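KmHsv2 (Kluyveromyces marxianus, PDB 3VU4) probably binds phosphoinositides on membranes, as a seven-bladed beta-propeller of the PROPPIN family related to the autophagy protein Atg18. Local coordinates at residues N28-F42 with S55-R69. Residues are numbered along the deposited sequence; the frame is centred on the assembly and turned at random.
Sequences NQDQSCLILSTLKSF and SQEMRHLSKVRMLHR. With SO4 (sulfate ion), chain I.
Ile35 packs on Val64 where strand 33-37 of one propeller blade runs over strand 63-66, the innermost strand of the next; the axes approach to 6.6 Å at 156°, a face-to-face meeting of two sheets, whereas Ser41-Glu57 and Phe42-Gln56 are antiparallel pairs inside the first blade. Ile35 reaches across because CG1 stands opposite the backbone N (chi1 -178°), which brings CD1 to 3.3 Å from Val64 CG2. Met66 continues this apolar seam: its CG lies 3.4 Å from Asn28 CB, and its SD touches Cys33 CB. Toward the other end, Leu61 CD1 meets Phe42 CB and sits near the plane of the ring at its edge, while Gln56 CB covers one ring face, 3.7 Å from the centroid and 20° off the normal, a CH-pi contact.

At the Asn28-Gln31 type I turn, polar groups take over. The Gln29 amide uses both ends: NE2 donates nearly straight to Met66 O (2.8 Å) in the carbonyl plane, and OE1 accepts from His68 N at 2.7 Å. Asn28 ND2 donates to His68 O from above that carbonyl's plane, while OD1 takes Ser32 N, so this side chain ties its own turn to the loop after strand 63-66. Arg69 lays its guanidinium over Cys33 SG, and NH2 continues to Asn46 OD1. His68 NE2 donates to sulfate O3 (2.8 Å), an ion also bound by Arg110 N; a water links ND1 to Asp30 OD1.

The blades are thus joined by an apolar centre and, at one end, by side-chain amides that bond Met66 O and both the N and O of His68. Because both His68 N and O are gripped, the loop presenting its imidazole is probably well fixed; the sulfate, likely from the crystallisation liquor, marks an anion-accepting spot there.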
loop_
_atom_site.group_PDB
_atom_site.type_symbol
_atom_site.label_atom_id
_atom_site.label_comp_id
_atom_site.label_asym_id
_atom_site.label_seq_id
_atom_site.Cartn_x
_atom_site.Cartn_y
_atom_site.Cartn_z
ATOM N N ASN A 28 7.298 1.549 5.437
ATOM C CA ASN A 28 7.806 0.267 5.913
ATOM C C ASN A 28 6.574 -0.594 6.213
ATOM O O ASN A 28 5.463 -0.072 6.301
ATOM C CB ASN A 28 8.699 0.434 7.148
ATOM C CG ASN A 28 7.943 0.886 8.380
ATOM O OD1 ASN A 28 6.752 1.229 8.326
ATOM N ND2 ASN A 28 8.643 0.898 9.512
ATOM N N GLN A 29 6.770 -1.897 6.365
ATOM C CA GLN A 29 5.678 -2.844 6.587
ATOM C C GLN A 29 4.538 -2.497 7.557
ATOM O O GLN A 29 3.423 -2.970 7.369
ATOM C CB GLN A 29 6.259 -4.209 6.951
ATOM C CG GLN A 29 7.262 -4.771 5.924
ATOM C CD GLN A 29 8.545 -3.949 5.824
ATOM O OE1 GLN A 29 8.979 -3.331 6.795
ATOM N NE2 GLN A 29 9.162 -3.956 4.653
ATOM N N ASP A 30 4.786 -1.688 8.582
ATOM C CA ASP A 30 3.717 -1.332 9.514
ATOM C C ASP A 30 3.314 0.146 9.404
ATOM O O ASP A 30 2.587 0.671 10.252
ATOM C CB ASP A 30 4.140 -1.650 10.953
ATOM C CG ASP A 30 5.137 -0.648 11.506
ATOM O OD1 ASP A 30 6.124 -0.337 10.804
ATOM O OD2 ASP A 30 4.940 -0.175 12.646
ATOM N N GLN A 31 3.785 0.808 8.350
ATOM C CA GLN A 31 3.486 2.220 8.104
ATOM C C GLN A 31 3.830 3.174 9.235
ATOM O O GLN A 31 3.065 4.090 9.524
ATOM C CB GLN A 31 2.013 2.421 7.765
ATOM C CG GLN A 31 1.640 2.058 6.364
ATOM C CD GLN A 31 1.248 0.621 6.234
ATOM O OE1 GLN A 31 0.882 0.168 5.151
ATOM N NE2 GLN A 31 1.308 -0.111 7.340
ATOM N N SER A 32 4.969 2.969 9.879
ATOM C CA SER A 32 5.370 3.863 10.951
ATOM C C SER A 32 6.535 4.697 10.429
ATOM O O SER A 32 6.925 5.700 11.028
ATOM C CB SER A 32 5.777 3.061 12.191
ATOM O OG SER A 32 6.764 2.092 11.885
ATOM N N CYS A 33 7.073 4.270 9.289
ATOM C CA CYS A 33 8.191 4.957 8.649
ATOM C C CYS A 33 8.022 5.030 7.142
ATOM O O CYS A 33 7.324 4.213 6.532
ATOM C CB CYS A 33 9.512 4.239 8.939
ATOM S SG CYS A 33 10.043 4.281 10.648
ATOM N N LEU A 34 8.689 6.016 6.552
ATOM C CA LEU A 34 8.680 6.226 5.111
ATOM C C LEU A 34 10.125 6.367 4.675
ATOM O O LEU A 34 10.896 7.081 5.311
ATOM C CB LEU A 34 7.930 7.513 4.748
ATOM C CG LEU A 34 8.071 7.993 3.295
ATOM C CD1 LEU A 34 7.212 7.137 2.365
ATOM C CD2 LEU A 34 7.647 9.447 3.210
ATOM N N ILE A 35 10.506 5.663 3.616
ATOM C CA ILE A 35 11.860 5.796 3.111
ATOM C C ILE A 35 11.717 6.449 1.758
ATOM O O ILE A 35 10.772 6.174 1.011
ATOM C CB ILE A 35 12.605 4.450 2.979
ATOM C CG1 ILE A 35 14.026 4.720 2.478
ATOM C CG2 ILE A 35 11.894 3.522 2.019
ATOM C CD1 ILE A 35 15.026 3.656 2.879
ATOM N N LEU A 36 12.656 7.325 1.440
ATOM C CA LEU A 36 12.579 8.049 0.190
ATOM C C LEU A 36 13.955 8.265 -0.435
ATOM O O LEU A 36 14.958 8.371 0.268
ATOM C CB LEU A 36 11.828 9.356 0.483
ATOM C CG LEU A 36 12.132 10.766 0.010
ATOM C CD1 LEU A 36 11.052 11.670 0.608
ATOM C CD2 LEU A 36 13.509 11.222 0.472
ATOM N N SER A 37 13.999 8.293 -1.762
ATOM C CA SER A 37 15.251 8.483 -2.473
ATOM C C SER A 37 15.224 9.677 -3.426
ATOM O O SER A 37 14.172 10.041 -3.972
ATOM C CB SER A 37 15.604 7.219 -3.264
ATOM O OG SER A 37 14.760 7.065 -4.389
ATOM N N THR A 38 16.396 10.279 -3.618
ATOM C CA THR A 38 16.561 11.420 -4.510
ATOM C C THR A 38 17.730 11.099 -5.422
ATOM O O THR A 38 18.232 9.973 -5.431
ATOM C CB THR A 38 16.908 12.699 -3.743
ATOM O OG1 THR A 38 18.197 12.549 -3.134
ATOM C CG2 THR A 38 15.876 12.977 -2.665
ATOM N N LEU A 39 18.170 12.090 -6.188
ATOM C CA LEU A 39 19.293 11.900 -7.096
ATOM C C LEU A 39 20.595 11.824 -6.301
ATOM O O LEU A 39 21.590 11.259 -6.759
ATOM C CB LEU A 39 19.371 13.067 -8.079
ATOM C CG LEU A 39 18.144 13.272 -8.970
ATOM C CD1 LEU A 39 18.402 14.428 -9.950
ATOM C CD2 LEU A 39 17.839 11.982 -9.730
ATOM N N LYS A 40 20.554 12.370 -5.090
ATOM C CA LYS A 40 21.722 12.436 -4.231
ATOM C C LYS A 40 21.731 11.573 -2.971
ATOM O O LYS A 40 22.794 11.373 -2.383
ATOM C CB LYS A 40 21.956 13.898 -3.842
ATOM C CG LYS A 40 22.185 14.831 -5.037
ATOM C CD LYS A 40 21.911 16.294 -4.688
ATOM C CE LYS A 40 22.739 16.758 -3.499
ATOM N NZ LYS A 40 22.441 18.175 -3.157
ATOM N N SER A 41 20.578 11.061 -2.543
ATOM C CA SER A 41 20.553 10.244 -1.326
ATOM C C SER A 41 19.222 9.561 -1.079
ATOM O O SER A 41 18.311 9.635 -1.900
ATOM C CB SER A 41 20.830 11.120 -0.110
ATOM O OG SER A 41 19.694 11.925 0.173
ATOM N N PHE A 42 19.134 8.883 0.065
ATOM C CA PHE A 42 17.900 8.245 0.486
ATOM C C PHE A 42 17.670 8.749 1.904
ATOM O O PHE A 42 18.615 8.930 2.664
ATOM C CB PHE A 42 17.972 6.704 0.380
ATOM C CG PHE A 42 18.706 6.003 1.501
ATOM C CD1 PHE A 42 18.162 5.922 2.783
ATOM C CD2 PHE A 42 19.900 5.329 1.243
ATOM C CE1 PHE A 42 18.794 5.170 3.789
ATOM C CE2 PHE A 42 20.535 4.576 2.243
ATOM C CZ PHE A 42 19.981 4.498 3.513
ATOM N N SER A 55 19.578 10.250 7.052
ATOM C CA SER A 55 19.988 10.687 5.729
ATOM C C SER A 55 21.198 9.846 5.335
ATOM O O SER A 55 21.951 9.390 6.196
ATOM C CB SER A 55 20.361 12.165 5.755
ATOM O OG SER A 55 20.705 12.615 4.459
ATOM N N GLN A 56 21.390 9.634 4.041
ATOM C CA GLN A 56 22.505 8.824 3.572
ATOM C C GLN A 56 22.791 9.120 2.114
ATOM O O GLN A 56 21.950 8.877 1.250
ATOM C CB GLN A 56 22.177 7.339 3.742
ATOM C CG GLN A 56 23.146 6.394 3.052
ATOM C CD GLN A 56 24.574 6.554 3.534
ATOM O OE1 GLN A 56 24.886 6.290 4.700
ATOM N NE2 GLN A 56 25.454 6.991 2.638
ATOM N N GLU A 57 23.977 9.637 1.830
ATOM C CA GLU A 57 24.310 9.950 0.455
ATOM C C GLU A 57 24.515 8.714 -0.389
ATOM O O GLU A 57 25.054 7.709 0.068
ATOM C CB GLU A 57 25.544 10.831 0.385
ATOM C CG GLU A 57 25.278 12.238 0.846
ATOM C CD GLU A 57 26.483 13.125 0.671
ATOM O OE1 GLU A 57 26.396 14.322 1.026
ATOM O OE2 GLU A 57 27.518 12.620 0.178
ATOM N N MET A 58 24.065 8.814 -1.631
ATOM C CA MET A 58 24.157 7.733 -2.589
ATOM C C MET A 58 23.487 8.247 -3.849
ATOM O O MET A 58 22.461 8.927 -3.775
ATOM C CB MET A 58 23.417 6.512 -2.059
ATOM C CG MET A 58 23.729 5.239 -2.787
ATOM S SD MET A 58 23.110 3.867 -1.828
ATOM C CE MET A 58 24.295 3.857 -0.466
ATOM N N ARG A 59 24.061 7.929 -5.001
ATOM C CA ARG A 59 23.506 8.396 -6.262
ATOM C C ARG A 59 22.939 7.251 -7.079
ATOM O O ARG A 59 23.213 6.086 -6.793
ATOM C CB ARG A 59 24.585 9.127 -7.067
ATOM C CG ARG A 59 25.170 10.358 -6.366
ATOM C CD ARG A 59 26.108 11.137 -7.288
ATOM N NE ARG A 59 25.457 11.556 -8.534
ATOM C CZ ARG A 59 24.475 12.457 -8.620
ATOM N NH1 ARG A 59 24.011 13.058 -7.529
ATOM N NH2 ARG A 59 23.952 12.761 -9.805
ATOM N N HIS A 60 22.135 7.592 -8.086
ATOM C CA HIS A 60 21.527 6.603 -8.969
ATOM C C HIS A 60 20.373 5.823 -8.341
ATOM O O HIS A 60 19.824 4.912 -8.965
ATOM C CB HIS A 60 22.601 5.627 -9.461
ATOM C CG HIS A 60 23.730 6.300 -10.175
ATOM N ND1 HIS A 60 23.643 6.694 -11.493
ATOM C CD2 HIS A 60 24.928 6.744 -9.727
ATOM C CE1 HIS A 60 24.737 7.357 -11.824
ATOM N NE2 HIS A 60 25.530 7.402 -10.770
ATOM N N LEU A 61 20.006 6.173 -7.110
ATOM C CA LEU A 61 18.913 5.481 -6.442
ATOM C C LEU A 61 17.668 5.515 -7.304
ATOM O O LEU A 61 17.120 6.574 -7.594
ATOM C CB LEU A 61 18.634 6.098 -5.080
ATOM C CG LEU A 61 19.716 5.748 -4.063
ATOM C CD1 LEU A 61 19.333 6.304 -2.703
ATOM C CD2 LEU A 61 19.874 4.240 -3.992
ATOM N N SER A 62 17.239 4.328 -7.709
ATOM C CA SER A 62 16.085 4.151 -8.569
ATOM C C SER A 62 14.871 3.587 -7.817
ATOM O O SER A 62 13.712 3.841 -8.184
ATOM C CB SER A 62 16.486 3.218 -9.709
ATOM O OG SER A 62 15.364 2.571 -10.266
ATOM N N LYS A 63 15.153 2.822 -6.766
ATOM C CA LYS A 63 14.123 2.193 -5.962
ATOM C C LYS A 63 14.668 1.981 -4.551
ATOM O O LYS A 63 15.845 1.663 -4.371
ATOM C CB LYS A 63 13.731 0.866 -6.612
ATOM C CG LYS A 63 12.667 0.068 -5.883
ATOM C CD LYS A 63 11.946 -0.800 -6.878
ATOM C CE LYS A 63 11.228 0.091 -7.877
ATOM N NZ LYS A 63 10.744 -0.644 -9.064
ATOM N N VAL A 64 13.819 2.152 -3.547
ATOM C CA VAL A 64 14.274 2.002 -2.177
ATOM C C VAL A 64 13.205 1.384 -1.254
ATOM O O VAL A 64 12.024 1.720 -1.333
ATOM C CB VAL A 64 14.749 3.386 -1.643
ATOM C CG1 VAL A 64 13.565 4.350 -1.532
ATOM C CG2 VAL A 64 15.460 3.226 -0.320
ATOM N N ARG A 65 13.637 0.468 -0.390
ATOM C CA ARG A 65 12.745 -0.221 0.550
ATOM C C ARG A 65 13.411 -0.349 1.914
ATOM O O ARG A 65 14.639 -0.279 2.023
ATOM C CB ARG A 65 12.431 -1.634 0.050
ATOM C CG ARG A 65 11.739 -1.706 -1.294
ATOM C CD ARG A 65 10.280 -1.344 -1.184
ATOM N NE ARG A 65 9.612 -1.491 -2.468
ATOM C CZ ARG A 65 9.549 -0.538 -3.389
ATOM N NH1 ARG A 65 10.107 0.645 -3.158
ATOM N NH2 ARG A 65 8.954 -0.781 -4.552
ATOM N N MET A 66 12.611 -0.529 2.958
ATOM C CA MET A 66 13.187 -0.712 4.280
ATOM C C MET A 66 12.532 -1.894 4.995
ATOM O O MET A 66 11.413 -2.294 4.662
ATOM C CB MET A 66 13.085 0.575 5.108
ATOM C CG MET A 66 11.735 0.910 5.689
ATOM S SD MET A 66 11.792 2.552 6.482
ATOM C CE MET A 66 12.576 2.159 8.064
ATOM N N LEU A 67 13.248 -2.479 5.952
ATOM C CA LEU A 67 12.730 -3.620 6.696
ATOM C C LEU A 67 12.379 -3.227 8.122
ATOM O O LEU A 67 13.261 -3.056 8.957
ATOM C CB LEU A 67 13.754 -4.756 6.724
ATOM C CG LEU A 67 13.326 -5.970 7.559
ATOM C CD1 LEU A 67 12.105 -6.635 6.927
ATOM C CD2 LEU A 67 14.477 -6.954 7.652
ATOM N N HIS A 68 11.087 -3.087 8.390
ATOM C CA HIS A 68 10.610 -2.714 9.717
ATOM C C HIS A 68 11.327 -1.466 10.215
ATOM O O HIS A 68 11.207 -0.394 9.615
ATOM C CB HIS A 68 10.821 -3.877 10.682
ATOM C CG HIS A 68 10.105 -5.122 10.264
ATOM N ND1 HIS A 68 8.748 -5.150 10.037
ATOM C CD2 HIS A 68 10.559 -6.369 9.995
ATOM C CE1 HIS A 68 8.394 -6.360 9.644
ATOM N NE2 HIS A 68 9.473 -7.119 9.609
ATOM N N ARG A 69 12.065 -1.603 11.309
ATOM C CA ARG A 69 12.804 -0.479 11.858
ATOM C C ARG A 69 14.257 -0.873 12.045
ATOM O O ARG A 69 14.991 -0.239 12.803
ATOM C CB ARG A 69 12.195 -0.039 13.190
ATOM C CG ARG A 69 10.989 0.883 13.046
ATOM C CD ARG A 69 10.349 1.178 14.398
ATOM N NE ARG A 69 9.374 2.265 14.338
ATOM C CZ ARG A 69 9.677 3.532 14.053
ATOM N NH1 ARG A 69 10.932 3.882 13.797
ATOM N NH2 ARG A 69 8.722 4.454 14.033
HETATM S S SO4 I . 8.362 -10.728 9.294
HETATM O O1 SO4 I . 9.335 -11.303 10.241
HETATM O O2 SO4 I . 7.227 -10.160 10.044
HETATM O O3 SO4 I . 9.002 -9.660 8.512
HETATM O O4 SO4 I . 7.882 -11.786 8.386
HETATM O O HOH W 1 7.903 -2.324 10.980
#